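Local coordinates for polyketide synthase PksJ (Bacillus subtilis subsp. subtilis, PDB 4J1Q), which probably uses NADPH to reduce alpha- and beta-keto groups stereoselectively on intermediates of the bacillaene polyketide assembly line, at residues F381-W386 against V430-G435; R107-A112 against K139-V144; E146-E151 against R173-Y178; R84-M89 against V310-V315. All blocks are in the same frame, centred on the assembly; numbering follows the deposited sequence.

Interaction 1: F381-W386 against V430-G435. With NDP (NADPH dihydro-nicotinamide-adenine-dinucleotide phosphate), chain B.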
# COMPACT_ATOMS: atom_id res chain seq x y z
N PHE A 381 0.87 -1.52 -7.51
CA PHE A 381 -0.30 -2.20 -8.05
C PHE A 381 -1.15 -2.67 -6.87
O PHE A 381 -0.67 -3.43 -6.02
CB PHE A 381 0.10 -3.42 -8.91
CG PHE A 381 0.65 -3.06 -10.28
CD1 PHE A 381 1.99 -2.71 -10.44
CD2 PHE A 381 -0.14 -3.15 -11.40
CE1 PHE A 381 2.51 -2.42 -11.70
CE2 PHE A 381 0.37 -2.85 -12.67
CZ PHE A 381 1.70 -2.50 -12.82
N ASN A 382 -2.42 -2.29 -6.85
CA ASN A 382 -3.35 -2.95 -5.96
C ASN A 382 -3.95 -4.22 -6.56
O ASN A 382 -4.91 -4.14 -7.37
CB ASN A 382 -4.45 -2.00 -5.51
CG ASN A 382 -3.91 -0.78 -4.83
OD1 ASN A 382 -3.65 0.25 -5.48
ND2 ASN A 382 -3.76 -0.87 -3.51
N TRP A 383 -3.32 -5.35 -6.24
CA TRP A 383 -3.69 -6.63 -6.84
C TRP A 383 -4.86 -7.22 -6.13
O TRP A 383 -4.92 -7.18 -4.88
CB TRP A 383 -2.55 -7.63 -6.72
CG TRP A 383 -1.35 -7.36 -7.59
CD1 TRP A 383 -0.02 -7.38 -7.20
CD2 TRP A 383 -1.32 -7.17 -9.06
NE1 TRP A 383 0.81 -7.15 -8.27
CE2 TRP A 383 0.10 -7.03 -9.42
CE3 TRP A 383 -2.28 -7.10 -10.06
CZ2 TRP A 383 0.51 -6.87 -10.74
CZ3 TRP A 383 -1.86 -6.88 -11.37
CH2 TRP A 383 -0.49 -6.78 -11.71
N PRO A 384 -5.75 -7.87 -6.89
CA PRO A 384 -6.72 -8.72 -6.25
C PRO A 384 -6.11 -10.09 -5.94
O PRO A 384 -4.92 -10.33 -6.19
CB PRO A 384 -7.78 -8.86 -7.33
CG PRO A 384 -6.98 -8.89 -8.60
CD PRO A 384 -5.84 -7.93 -8.36
N LEU A 385 -6.96 -10.99 -5.43
CA LEU A 385 -6.58 -12.39 -5.20
C LEU A 385 -6.14 -13.02 -6.52
O LEU A 385 -6.92 -13.04 -7.47
CB LEU A 385 -7.80 -13.15 -4.64
CG LEU A 385 -7.66 -14.52 -3.96
CD1 LEU A 385 -7.62 -15.67 -4.96
CD2 LEU A 385 -6.48 -14.57 -2.99
N TRP A 386 -4.89 -13.45 -6.61
CA TRP A 386 -4.42 -14.19 -7.78
C TRP A 386 -4.84 -15.64 -7.79
O TRP A 386 -4.80 -16.33 -6.77
CB TRP A 386 -2.91 -14.12 -7.94
CG TRP A 386 -2.40 -12.79 -8.42
CD1 TRP A 386 -2.47 -11.57 -7.76
CD2 TRP A 386 -1.57 -12.54 -9.61
NE1 TRP A 386 -1.81 -10.60 -8.45
CE2 TRP A 386 -1.21 -11.13 -9.56
CE3 TRP A 386 -1.08 -13.32 -10.64
CZ2 TRP A 386 -0.51 -10.51 -10.58
CZ3 TRP A 386 -0.37 -12.69 -11.67
CH2 TRP A 386 -0.09 -11.32 -11.64
N VAL A 430 -2.19 1.73 -9.50
CA VAL A 430 -3.13 1.08 -10.37
C VAL A 430 -3.85 0.02 -9.55
O VAL A 430 -3.23 -0.82 -8.92
CB VAL A 430 -2.38 0.38 -11.54
CG1 VAL A 430 -3.30 -0.60 -12.26
CG2 VAL A 430 -1.86 1.42 -12.53
N PHE A 431 -5.16 0.08 -9.54
CA PHE A 431 -5.95 -0.86 -8.77
C PHE A 431 -6.54 -1.88 -9.73
O PHE A 431 -7.27 -1.53 -10.64
CB PHE A 431 -7.06 -0.11 -8.04
CG PHE A 431 -8.08 -0.99 -7.41
CD1 PHE A 431 -8.29 -0.95 -6.06
CD2 PHE A 431 -8.91 -1.79 -8.17
CE1 PHE A 431 -9.28 -1.71 -5.47
CE2 PHE A 431 -9.85 -2.61 -7.58
CZ PHE A 431 -10.04 -2.56 -6.22
N VAL A 432 -6.21 -3.14 -9.55
CA VAL A 432 -6.64 -4.16 -10.49
C VAL A 432 -7.63 -5.10 -9.83
O VAL A 432 -7.43 -5.57 -8.72
CB VAL A 432 -5.46 -4.98 -11.00
CG1 VAL A 432 -5.94 -6.02 -12.02
CG2 VAL A 432 -4.42 -4.06 -11.61
N MET A 433 -8.72 -5.35 -10.54
CA MET A 433 -9.79 -6.18 -10.05
C MET A 433 -10.15 -7.14 -11.16
O MET A 433 -10.21 -6.75 -12.32
CB MET A 433 -10.99 -5.30 -9.80
CG MET A 433 -11.60 -5.46 -8.44
SD MET A 433 -12.65 -4.02 -8.13
CE MET A 433 -12.97 -4.20 -6.37
N GLU A 434 -10.43 -8.40 -10.84
CA GLU A 434 -10.99 -9.32 -11.84
C GLU A 434 -12.26 -9.97 -11.32
O GLU A 434 -12.29 -10.48 -10.22
CB GLU A 434 -9.99 -10.42 -12.22
CG GLU A 434 -9.11 -10.09 -13.42
CD GLU A 434 -9.34 -11.01 -14.60
OE1 GLU A 434 -8.80 -12.14 -14.61
OE2 GLU A 434 -10.03 -10.59 -15.53
N GLY A 435 -13.31 -10.00 -12.14
CA GLY A 435 -14.61 -10.45 -11.67
C GLY A 435 -15.65 -9.97 -12.64
O GLY A 435 -15.32 -9.57 -13.74
PA NDP B . 3.85 -15.17 -0.59
O1A NDP B . 3.69 -15.15 0.93
O2A NDP B . 3.88 -16.42 -1.42
O5B NDP B . 5.11 -14.27 -0.98
C5B NDP B . 5.67 -13.35 -0.04
C4B NDP B . 7.16 -13.66 0.02
O4B NDP B . 7.81 -12.64 0.77
C3B NDP B . 7.39 -14.95 0.80
O3B NDP B . 8.11 -15.80 -0.14
C2B NDP B . 8.28 -14.55 1.97
O2B NDP B . 9.41 -15.46 2.09
C1B NDP B . 8.85 -13.20 1.56
N9A NDP B . 9.03 -12.38 2.80
C8A NDP B . 8.13 -12.23 3.84
N7A NDP B . 8.70 -11.37 4.77
C5A NDP B . 9.94 -10.94 4.26
C6A NDP B . 10.95 -10.10 4.74
N6A NDP B . 10.87 -9.50 5.97
N1A NDP B . 12.06 -9.90 3.98
C2A NDP B . 12.22 -10.53 2.79
N3A NDP B . 11.27 -11.38 2.34
C4A NDP B . 10.11 -11.58 3.03
O3 NDP B . 2.70 -14.19 -1.17
PN NDP B . 2.59 -13.89 -2.74
O1N NDP B . 1.20 -14.42 -3.09
O2N NDP B . 3.87 -14.26 -3.47
O5D NDP B . 2.50 -12.28 -2.74
C5D NDP B . 3.49 -11.44 -3.35
C4D NDP B . 3.17 -9.98 -2.96
O4D NDP B . 1.97 -9.56 -3.65
C3D NDP B . 2.87 -9.86 -1.46
O3D NDP B . 3.48 -8.67 -0.91
C2D NDP B . 1.37 -9.79 -1.40
O2D NDP B . 0.99 -8.97 -0.29
C1D NDP B . 0.95 -9.18 -2.74
N1N NDP B . -0.35 -9.70 -3.18
C2N NDP B . -0.53 -11.01 -3.50
C3N NDP B . -1.80 -11.51 -3.87
C7N NDP B . -1.97 -12.99 -4.23
O7N NDP B . -2.99 -13.33 -4.85
N7N NDP B . -1.08 -13.91 -3.81
C4N NDP B . -2.93 -10.65 -3.85
C5N NDP B . -2.72 -9.31 -3.48
C6N NDP B . -1.41 -8.87 -3.15
P2B NDP B . 10.15 -15.72 3.51
O1X NDP B . 8.97 -16.05 4.45
O2X NDP B . 11.10 -16.84 3.10
O3X NDP B . 10.86 -14.43 3.88
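Val432 reaches between the two strands to Trp383, its CG2 lying 3.8 Å from CZ3 of the indole, and the two side chains run side by side in the same direction. The same methyl also approaches the edge of the Phe381 ring. CG of Trp383 sits beside its own backbone N (chi1 -71°), which slots the indole between two neighbours of its own segment: CZ2 of Trp386 lies over the centre of one face, and CB of Phe381 over the rim of the other. Beneath these rings the backbones pair in parallel, with Asn382 N 2.7 Å from Val430 O and Val432 N 2.7 Å from Asn382 O. Asn382 ND2 donates to Ser338 O and Asp359 OD2, while its OD1 accepts from Gln429 NE2. Beyond the strand the chain meets the cofactor: Trp386 N gives a nearly straight 2.6 Å bond (163°) to the carboxamide O7N of NADPH, and Pro384 O stands 3.1 Å from C4N, the hydride-carrying carbon. Cofactor binding at the C-terminal ends of parallel strands is characteristic of the Rossmann fold. Strand 332-338 flanks 377-383, strand 22-31 flanks 429-435, and helix 412-425 packs Phe419 on Trp383 and Ala418 on Val432.

Interaction 2: R107-A112 against K139-V144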
# COMPACT_ATOMS: atom_id res chain seq x y z
N ARG A 107 -22.02 5.15 18.21
CA ARG A 107 -21.24 5.63 17.08
C ARG A 107 -20.04 6.49 17.44
O ARG A 107 -20.03 7.23 18.44
CB ARG A 107 -22.11 6.37 16.09
CG ARG A 107 -22.94 5.46 15.21
CD ARG A 107 -23.53 6.25 14.06
NE ARG A 107 -24.36 5.43 13.20
CZ ARG A 107 -23.90 4.71 12.17
NH1 ARG A 107 -22.61 4.77 11.84
NH2 ARG A 107 -24.73 3.96 11.46
N ILE A 108 -19.03 6.42 16.60
CA ILE A 108 -17.87 7.21 16.83
C ILE A 108 -17.22 7.68 15.54
O ILE A 108 -17.38 7.07 14.49
CB ILE A 108 -16.86 6.46 17.70
CG1 ILE A 108 -17.60 5.76 18.85
CG2 ILE A 108 -15.77 7.42 18.16
CD1 ILE A 108 -16.77 5.53 20.10
N ILE A 109 -16.54 8.82 15.63
CA ILE A 109 -15.86 9.42 14.51
C ILE A 109 -14.39 9.64 14.87
O ILE A 109 -14.07 10.19 15.93
CB ILE A 109 -16.51 10.76 14.10
CG1 ILE A 109 -15.86 11.27 12.82
CG2 ILE A 109 -16.35 11.79 15.21
CD1 ILE A 109 -16.68 12.28 12.04
N ILE A 110 -13.50 9.08 14.04
CA ILE A 110 -12.09 9.44 14.08
C ILE A 110 -11.71 10.16 12.80
O ILE A 110 -12.02 9.70 11.71
CB ILE A 110 -11.17 8.22 14.22
CG1 ILE A 110 -11.82 7.17 15.11
CG2 ILE A 110 -9.81 8.63 14.76
CD1 ILE A 110 -10.96 5.95 15.30
N GLN A 111 -10.99 11.27 12.96
CA GLN A 111 -10.45 12.00 11.83
C GLN A 111 -8.95 12.13 12.01
O GLN A 111 -8.46 12.62 13.05
CB GLN A 111 -11.06 13.39 11.75
CG GLN A 111 -12.57 13.39 11.83
CD GLN A 111 -13.14 14.79 11.69
OE1 GLN A 111 -12.87 15.66 12.52
NE2 GLN A 111 -13.90 15.03 10.63
N ALA A 112 -8.22 11.69 10.99
CA ALA A 112 -6.77 11.79 11.01
C ALA A 112 -6.37 12.99 10.20
O ALA A 112 -6.87 13.20 9.08
CB ALA A 112 -6.13 10.54 10.44
N LYS A 139 -20.13 0.82 13.58
CA LYS A 139 -20.66 2.12 13.97
C LYS A 139 -19.55 3.17 14.05
O LYS A 139 -19.70 4.22 14.69
CB LYS A 139 -21.38 2.02 15.32
CG LYS A 139 -22.52 1.00 15.32
CD LYS A 139 -23.43 1.18 16.53
CE LYS A 139 -24.43 0.04 16.60
NZ LYS A 139 -25.56 0.32 17.53
N LEU A 140 -18.46 2.86 13.37
CA LEU A 140 -17.32 3.76 13.29
C LEU A 140 -17.34 4.50 11.96
O LEU A 140 -17.63 3.91 10.92
CB LEU A 140 -16.05 2.95 13.42
CG LEU A 140 -14.73 3.67 13.14
CD1 LEU A 140 -14.54 4.76 14.16
CD2 LEU A 140 -13.59 2.66 13.24
N THR A 141 -17.11 5.80 12.02
CA THR A 141 -16.76 6.60 10.86
C THR A 141 -15.30 7.02 10.98
O THR A 141 -14.91 7.61 11.98
CB THR A 141 -17.64 7.89 10.76
OG1 THR A 141 -18.97 7.53 10.38
CG2 THR A 141 -17.07 8.83 9.69
N ALA A 142 -14.50 6.70 9.96
CA ALA A 142 -13.09 7.06 9.98
C ALA A 142 -12.67 7.84 8.73
O ALA A 142 -12.85 7.36 7.60
CB ALA A 142 -12.23 5.82 10.16
N GLN A 143 -12.13 9.04 8.93
CA GLN A 143 -11.72 9.88 7.81
C GLN A 143 -10.27 10.25 7.94
O GLN A 143 -9.80 10.57 9.01
CB GLN A 143 -12.57 11.17 7.73
CG GLN A 143 -14.02 10.93 7.34
CD GLN A 143 -14.92 12.15 7.57
OE1 GLN A 143 -14.63 13.02 8.40
NE2 GLN A 143 -16.02 12.21 6.84
N VAL A 144 -9.58 10.24 6.81
CA VAL A 144 -8.24 10.77 6.78
C VAL A 144 -8.28 12.06 6.00
O VAL A 144 -8.94 12.16 4.98
CB VAL A 144 -7.28 9.75 6.13
CG1 VAL A 144 -7.90 9.25 4.85
CG2 VAL A 144 -5.93 10.39 5.86
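Gln111 and Gln143 both set CG beside the backbone N (chi1 -50° and -68°) and run extended from there, so that the two chains rise from the same face and their amides meet nearly coplanar. They stand on neighbouring parallel strands of a beta-alpha-beta unit of strand 108-115, helix 126-136 and strand 140-147, consistent with the Rossmann-like structural half of a polyketide ketoreductase. The backbone pairing is regular, alternating Ile108 N to Lys139 O (3.0 Å) with Thr141 N to Ile108 O (2.8 Å) and continuing in the same manner to Ala112. On the face that carries Gln111 and Gln143, CG1 of Ile109 lies 4.1 Å from CG2 of Thr141, the two side chains pointing the same way. The other face is apolar: CD1 of Leu140 bends in to CG1 of Ile110 at 3.8 Å, and Phe130 of helix 126-136 rests on Ile110, Ala112 and Ala142. The buried Gln pair has further partners: His47 NE2 donates to Gln111 OE1, while Leu160 O and Asp163 O accept from Gln111 NE2 and Gln143 NE2. Between the two amides, Gln111 NE2 reaches Gln143 OE1 over 3.1 Å, almost straight (170°) and within the Gln111 amide plane.

Interaction 3: E146-E151 against R173-Y178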
# COMPACT_ATOMS: atom_id res chain seq x y z
N GLU A 146 -6.02 15.18 4.61
CA GLU A 146 -4.67 15.61 4.27
C GLU A 146 -4.67 17.12 4.06
O GLU A 146 -5.51 17.64 3.33
CB GLU A 146 -4.19 14.90 2.99
CG GLU A 146 -4.20 13.38 3.06
CD GLU A 146 -4.14 12.70 1.69
OE1 GLU A 146 -3.30 13.08 0.83
OE2 GLU A 146 -4.93 11.75 1.49
N ILE A 147 -3.75 17.82 4.70
CA ILE A 147 -3.79 19.28 4.71
C ILE A 147 -2.44 19.85 4.36
O ILE A 147 -1.44 19.52 4.99
CB ILE A 147 -4.18 19.81 6.09
CG1 ILE A 147 -5.58 19.35 6.46
CG2 ILE A 147 -4.05 21.34 6.14
CD1 ILE A 147 -5.97 19.66 7.89
N GLU A 148 -2.43 20.73 3.36
CA GLU A 148 -1.19 21.30 2.83
C GLU A 148 -0.44 22.18 3.84
O GLU A 148 0.78 22.06 3.98
CB GLU A 148 -1.48 22.09 1.54
CG GLU A 148 -0.46 23.17 1.22
CD GLU A 148 0.66 22.70 0.31
OE1 GLU A 148 0.41 21.91 -0.63
OE2 GLU A 148 1.81 23.14 0.52
N LYS A 149 -1.16 23.07 4.53
CA LYS A 149 -0.60 23.76 5.70
C LYS A 149 -1.72 24.05 6.68
O LYS A 149 -2.32 25.12 6.62
CB LYS A 149 0.08 25.08 5.32
CG LYS A 149 0.89 25.04 4.03
CD LYS A 149 2.16 24.22 4.19
CE LYS A 149 3.36 25.12 4.42
NZ LYS A 149 4.39 24.34 5.17
N PRO A 150 -2.04 23.09 7.54
CA PRO A 150 -3.22 23.25 8.38
C PRO A 150 -3.12 24.44 9.37
O PRO A 150 -4.11 25.16 9.55
CB PRO A 150 -3.34 21.90 9.11
CG PRO A 150 -1.97 21.32 9.08
CD PRO A 150 -1.32 21.83 7.81
N GLU A 151 -1.96 24.66 9.98
CA GLU A 151 -1.83 25.71 10.99
C GLU A 151 -2.26 27.05 10.41
O GLU A 151 -2.96 27.83 11.06
CB GLU A 151 -0.40 25.83 11.50
CG GLU A 151 0.62 26.04 10.39
CD GLU A 151 0.61 24.90 9.40
OE1 GLU A 151 0.97 25.12 8.23
OE2 GLU A 151 0.21 23.79 9.79
N ARG A 173 -9.04 15.98 0.93
CA ARG A 173 -7.85 16.76 0.70
C ARG A 173 -8.14 18.28 0.69
O ARG A 173 -8.97 18.75 -0.08
CB ARG A 173 -7.22 16.36 -0.62
CG ARG A 173 -5.80 16.86 -0.77
CD ARG A 173 -4.97 15.84 -1.52
NE ARG A 173 -3.82 16.47 -2.15
CZ ARG A 173 -2.62 15.91 -2.26
NH1 ARG A 173 -1.64 16.58 -2.86
NH2 ARG A 173 -2.40 14.69 -1.78
N TYR A 174 -7.39 19.02 1.50
CA TYR A 174 -7.42 20.48 1.47
C TYR A 174 -6.06 21.03 1.08
O TYR A 174 -5.08 20.78 1.78
CB TYR A 174 -7.83 21.05 2.83
CG TYR A 174 -9.21 20.64 3.28
CD1 TYR A 174 -10.35 21.19 2.68
CD2 TYR A 174 -9.39 19.73 4.31
CE1 TYR A 174 -11.62 20.84 3.11
CE2 TYR A 174 -10.66 19.35 4.72
CZ TYR A 174 -11.77 19.92 4.13
OH TYR A 174 -13.03 19.57 4.55
N GLU A 175 -6.00 21.67 -0.08
CA GLU A 175 -4.82 22.41 -0.51
C GLU A 175 -5.30 23.48 -1.51
O GLU A 175 -6.17 23.22 -2.32
CB GLU A 175 -3.85 21.47 -1.22
CG GLU A 175 -4.33 21.02 -2.57
CD GLU A 175 -3.38 20.04 -3.22
OE1 GLU A 175 -2.18 20.36 -3.34
OE2 GLU A 175 -3.85 18.96 -3.67
N ALA A 176 -4.79 24.70 -1.38
CA ALA A 176 -5.12 25.81 -2.32
C ALA A 176 -6.62 26.16 -2.40
O ALA A 176 -7.18 26.33 -3.50
CB ALA A 176 -4.56 25.51 -3.71
N GLY A 177 -7.22 26.36 -1.23
CA GLY A 177 -8.61 26.78 -1.13
C GLY A 177 -9.52 25.73 -1.71
O GLY A 177 -10.73 25.93 -1.83
N TYR A 178 -8.94 24.57 -1.98
CA TYR A 178 -9.62 23.45 -2.61
C TYR A 178 -10.06 22.38 -1.58
O TYR A 178 -9.29 22.00 -0.69
CB TYR A 178 -8.65 22.78 -3.58
CG TYR A 178 -8.50 23.46 -4.91
CD1 TYR A 178 -9.61 23.81 -5.67
CD2 TYR A 178 -7.23 23.64 -5.47
CE1 TYR A 178 -9.47 24.38 -6.91
CE2 TYR A 178 -7.08 24.17 -6.74
CZ TYR A 178 -8.19 24.53 -7.46
OH TYR A 178 -8.02 25.15 -8.68
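Glu146 and Arg173 face each other across a short parallel bridge between strands 140-147 and 171-175, and they carry much of this contact together with Tyr174. The Glu146 chain, extended beyond CG, brings OE1 to within 3.2 Å of Arg173 NH2, a salt bridge whose hydrogen bond is weak, the N-H...O angle being only 132°; the carboxylate and guanidinium planes stand 76° apart. Arg173 finds a firmer partner in its own strand: NE donates to Glu175 OE2 at 2.9 Å, where OE2 lies in the guanidinium plane while NE comes from above the carboxylate plane. Tyr174 works on the other face. Its backbone is gripped twice, with Tyr174 N 3.0 Å from Glu146 O and Glu148 N 3.1 Å from Tyr174 O, while CG1 of Ile147 meets the edge of its ring. The phenol OH is bound by Asp163 and Arg179. Strand 171-175 is the last strand of a beta-alpha-beta unit with strand 140-147 and helix 156-164, and after it a type I' turn from Glu175 to Tyr178 sends the chain back as a hairpin. Glu148 and Glu175 lie CB to CB at 3.7 Å, with OE1 of one 4.1 Å from OE1 of the other. One guanidinium thus joins a carboxylate of the neighbouring strand to one of its own, and its positive charge probably eases the crowding of acidic groups at this strand end.

Interaction 4: R84-M89 against V310-V315; sequences RYQCYM and VLQPKV. With NDP (NADPH dihydro-nicotinamide-adenine-dinucleotide phosphate), chain B.
Gln86 leaves helix 81-98 alongside helix 304-324 and slides past Leu311 and Val315 in the opposite direction to their side chains. Its CB starts the contact, 4.2 Å from CD1 of Leu311, whose methyl also lies close to the Gln86 backbone. Next, CG comes to 4.0 Å from CG1 of Val315; the chain stays extended beyond it, which carries the amide on toward the second helix. CD then meets two residues, standing 4.2 Å from CB of Leu311 and 3.5 Å from NE2 of Gln312. The side chain crosses that of Gln312 at about a right angle, the amide planes 77° apart. This is antiparallel packing of two helices, the axes of the two short segments 10.5 Å apart at 150°, and it joins an N-terminal helix to one in the cofactor-binding ketoreductase fold. Apolar contacts accompany it. In Tyr85, chi1 -175° turns the ring toward the second helix and lays CD2 3.8 Å from CG1 of Val315, with its OH held by Ala353 O, and CB of Met89 touches CD1 of Leu311 at 4.2 Å. Helix 304-324 is kinked at Pro313 and Lys314, whose N atoms make no regular bond to the preceding turn. Lys314 turns away from helix 81-98, sending NZ to both hydroxyl oxygens of the nicotinamide ribose, O3D and O2D (3.1 Å to the latter), and to Asn355 OD1.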
# COMPACT_ATOMS: atom_id res chain seq x y z
N ARG A 84 8.47 5.73 12.12
CA ARG A 84 7.50 6.59 12.77
C ARG A 84 6.09 6.17 12.39
O ARG A 84 5.20 6.15 13.24
CB ARG A 84 7.75 8.05 12.37
CG ARG A 84 8.12 8.95 13.53
CD ARG A 84 8.55 10.32 13.04
NE ARG A 84 9.78 10.23 12.27
CZ ARG A 84 10.01 10.89 11.15
NH1 ARG A 84 9.08 11.70 10.65
NH2 ARG A 84 11.17 10.77 10.54
N TYR A 85 5.90 5.83 11.12
CA TYR A 85 4.64 5.27 10.62
C TYR A 85 4.25 4.00 11.37
O TYR A 85 3.13 3.89 11.88
CB TYR A 85 4.78 4.96 9.12
CG TYR A 85 3.51 4.49 8.46
CD1 TYR A 85 2.62 5.40 7.91
CD2 TYR A 85 3.19 3.12 8.37
CE1 TYR A 85 1.45 4.98 7.27
CE2 TYR A 85 2.03 2.70 7.72
CZ TYR A 85 1.16 3.64 7.18
OH TYR A 85 0.01 3.24 6.54
N GLN A 86 5.15 3.03 11.43
CA GLN A 86 4.87 1.78 12.13
C GLN A 86 4.43 2.06 13.57
O GLN A 86 3.40 1.55 14.03
CB GLN A 86 6.10 0.85 12.13
CG GLN A 86 6.61 0.52 10.73
CD GLN A 86 7.44 -0.75 10.70
OE1 GLN A 86 7.50 -1.48 11.69
NE2 GLN A 86 8.05 -1.03 9.57
N CYS A 87 5.17 2.95 14.24
CA CYS A 87 4.83 3.36 15.60
C CYS A 87 3.43 3.96 15.68
O CYS A 87 2.62 3.55 16.50
CB CYS A 87 5.87 4.34 16.12
SG CYS A 87 5.76 4.65 17.90
N TYR A 88 3.13 4.92 14.81
CA TYR A 88 1.86 5.63 14.91
C TYR A 88 0.69 4.73 14.55
O TYR A 88 -0.39 4.84 15.16
CB TYR A 88 1.85 6.87 14.04
CG TYR A 88 2.78 7.95 14.51
CD1 TYR A 88 3.20 8.01 15.84
CD2 TYR A 88 3.21 8.93 13.65
CE1 TYR A 88 4.02 9.02 16.28
CE2 TYR A 88 4.08 9.92 14.07
CZ TYR A 88 4.47 9.97 15.39
OH TYR A 88 5.33 10.97 15.79
N MET A 89 0.92 3.82 13.60
CA MET A 89 -0.09 2.83 13.23
C MET A 89 -0.45 1.96 14.42
O MET A 89 -1.62 1.68 14.65
CB MET A 89 0.38 1.95 12.06
CG MET A 89 0.54 2.70 10.75
SD MET A 89 -0.97 3.56 10.23
CE MET A 89 -0.52 5.26 10.61
N VAL A 310 3.69 -7.78 10.20
CA VAL A 310 3.23 -7.61 8.82
C VAL A 310 3.50 -6.24 8.21
O VAL A 310 3.67 -6.16 7.00
CB VAL A 310 1.81 -8.16 8.54
CG1 VAL A 310 1.25 -8.93 9.73
CG2 VAL A 310 0.88 -7.06 8.04
N LEU A 311 3.65 -5.21 9.04
CA LEU A 311 4.08 -3.89 8.56
C LEU A 311 5.52 -3.90 8.06
O LEU A 311 5.85 -3.20 7.11
CB LEU A 311 3.95 -2.84 9.66
CG LEU A 311 2.58 -2.37 10.11
CD1 LEU A 311 2.73 -1.47 11.33
CD2 LEU A 311 1.83 -1.63 9.01
N GLN A 312 6.38 -4.68 8.71
CA GLN A 312 7.82 -4.51 8.55
C GLN A 312 8.30 -4.52 7.10
O GLN A 312 8.76 -3.49 6.59
CB GLN A 312 8.59 -5.53 9.42
CG GLN A 312 8.80 -5.07 10.86
CD GLN A 312 10.13 -4.35 11.03
OE1 GLN A 312 11.16 -4.98 11.26
NE2 GLN A 312 10.12 -3.03 10.86
N PRO A 313 8.09 -5.66 6.38
CA PRO A 313 8.65 -5.80 5.02
C PRO A 313 8.14 -4.77 4.04
O PRO A 313 8.86 -4.40 3.11
CB PRO A 313 8.18 -7.20 4.58
CG PRO A 313 7.07 -7.56 5.53
CD PRO A 313 7.39 -6.88 6.82
N LYS A 314 6.91 -4.30 4.25
CA LYS A 314 6.27 -3.43 3.25
C LYS A 314 6.53 -1.95 3.60
O LYS A 314 6.35 -1.05 2.77
CB LYS A 314 4.77 -3.74 3.15
CG LYS A 314 4.46 -4.98 2.30
CD LYS A 314 2.97 -5.29 2.25
CE LYS A 314 2.67 -6.57 1.48
NZ LYS A 314 2.69 -6.45 -0.02
N VAL A 315 6.91 -1.70 4.84
CA VAL A 315 7.03 -0.31 5.26
C VAL A 315 8.48 0.10 5.46
O VAL A 315 9.03 0.78 4.60
CB VAL A 315 6.12 0.01 6.46
CG1 VAL A 315 6.23 1.49 6.84
CG2 VAL A 315 4.69 -0.32 6.08
PA NDP B . 3.85 -15.17 -0.59
O1A NDP B . 3.69 -15.15 0.93
O2A NDP B . 3.88 -16.42 -1.42
O5B NDP B . 5.11 -14.27 -0.98
C5B NDP B . 5.67 -13.35 -0.04
C4B NDP B . 7.16 -13.66 0.02
O4B NDP B . 7.81 -12.64 0.77
C3B NDP B . 7.39 -14.95 0.80
O3B NDP B . 8.11 -15.80 -0.14
C2B NDP B . 8.28 -14.55 1.97
O2B NDP B . 9.41 -15.46 2.09
C1B NDP B . 8.85 -13.20 1.56
N9A NDP B . 9.03 -12.38 2.80
C8A NDP B . 8.13 -12.23 3.84
N7A NDP B . 8.70 -11.37 4.77
C5A NDP B . 9.94 -10.94 4.26
C6A NDP B . 10.95 -10.10 4.74
N6A NDP B . 10.87 -9.50 5.97
N1A NDP B . 12.06 -9.90 3.98
C2A NDP B . 12.22 -10.53 2.79
N3A NDP B . 11.27 -11.38 2.34
C4A NDP B . 10.11 -11.58 3.03
O3 NDP B . 2.70 -14.19 -1.17
PN NDP B . 2.59 -13.89 -2.74
O1N NDP B . 1.20 -14.42 -3.09
O2N NDP B . 3.87 -14.26 -3.47
O5D NDP B . 2.50 -12.28 -2.74
C5D NDP B . 3.49 -11.44 -3.35
C4D NDP B . 3.17 -9.98 -2.96
O4D NDP B . 1.97 -9.56 -3.65
C3D NDP B . 2.87 -9.86 -1.46
O3D NDP B . 3.48 -8.67 -0.91
C2D NDP B . 1.37 -9.79 -1.40
O2D NDP B . 0.99 -8.97 -0.29
C1D NDP B . 0.95 -9.18 -2.74
N1N NDP B . -0.35 -9.70 -3.18
C2N NDP B . -0.53 -11.01 -3.50
C3N NDP B . -1.80 -11.51 -3.87
C7N NDP B . -1.97 -12.99 -4.23
O7N NDP B . -2.99 -13.33 -4.85
N7N NDP B . -1.08 -13.91 -3.81
C4N NDP B . -2.93 -10.65 -3.85
C5N NDP B . -2.72 -9.31 -3.48
C6N NDP B . -1.41 -8.87 -3.15
P2B NDP B . 10.15 -15.72 3.51
O1X NDP B . 8.97 -16.05 4.45
O2X NDP B . 11.10 -16.84 3.10
O3X NDP B . 10.86 -14.43 3.88

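How the interactions relate
The cofactor ties interactions 1 and 4 together: the loop after strand 377-383 holds the carboxamide of NADPH, and Lys314 on helix 304-324 holds its nicotinamide ribose, so the two contacts, about 8 Å apart at their nearest atoms, grip one ligand from separate elements. Interactions 2 and 3 share strand 140-147, interaction 3 taking up where interaction 2 leaves off, with centres about 19 Å apart. Both belong to the N-terminal half and lie well away from the nicotinamide, their centres about 27 and 31 Å from that of interaction 1. Interaction 4 bridges these halves, since helix 81-98 comes from the N-terminal one and helix 304-324 from the cofactor-binding one.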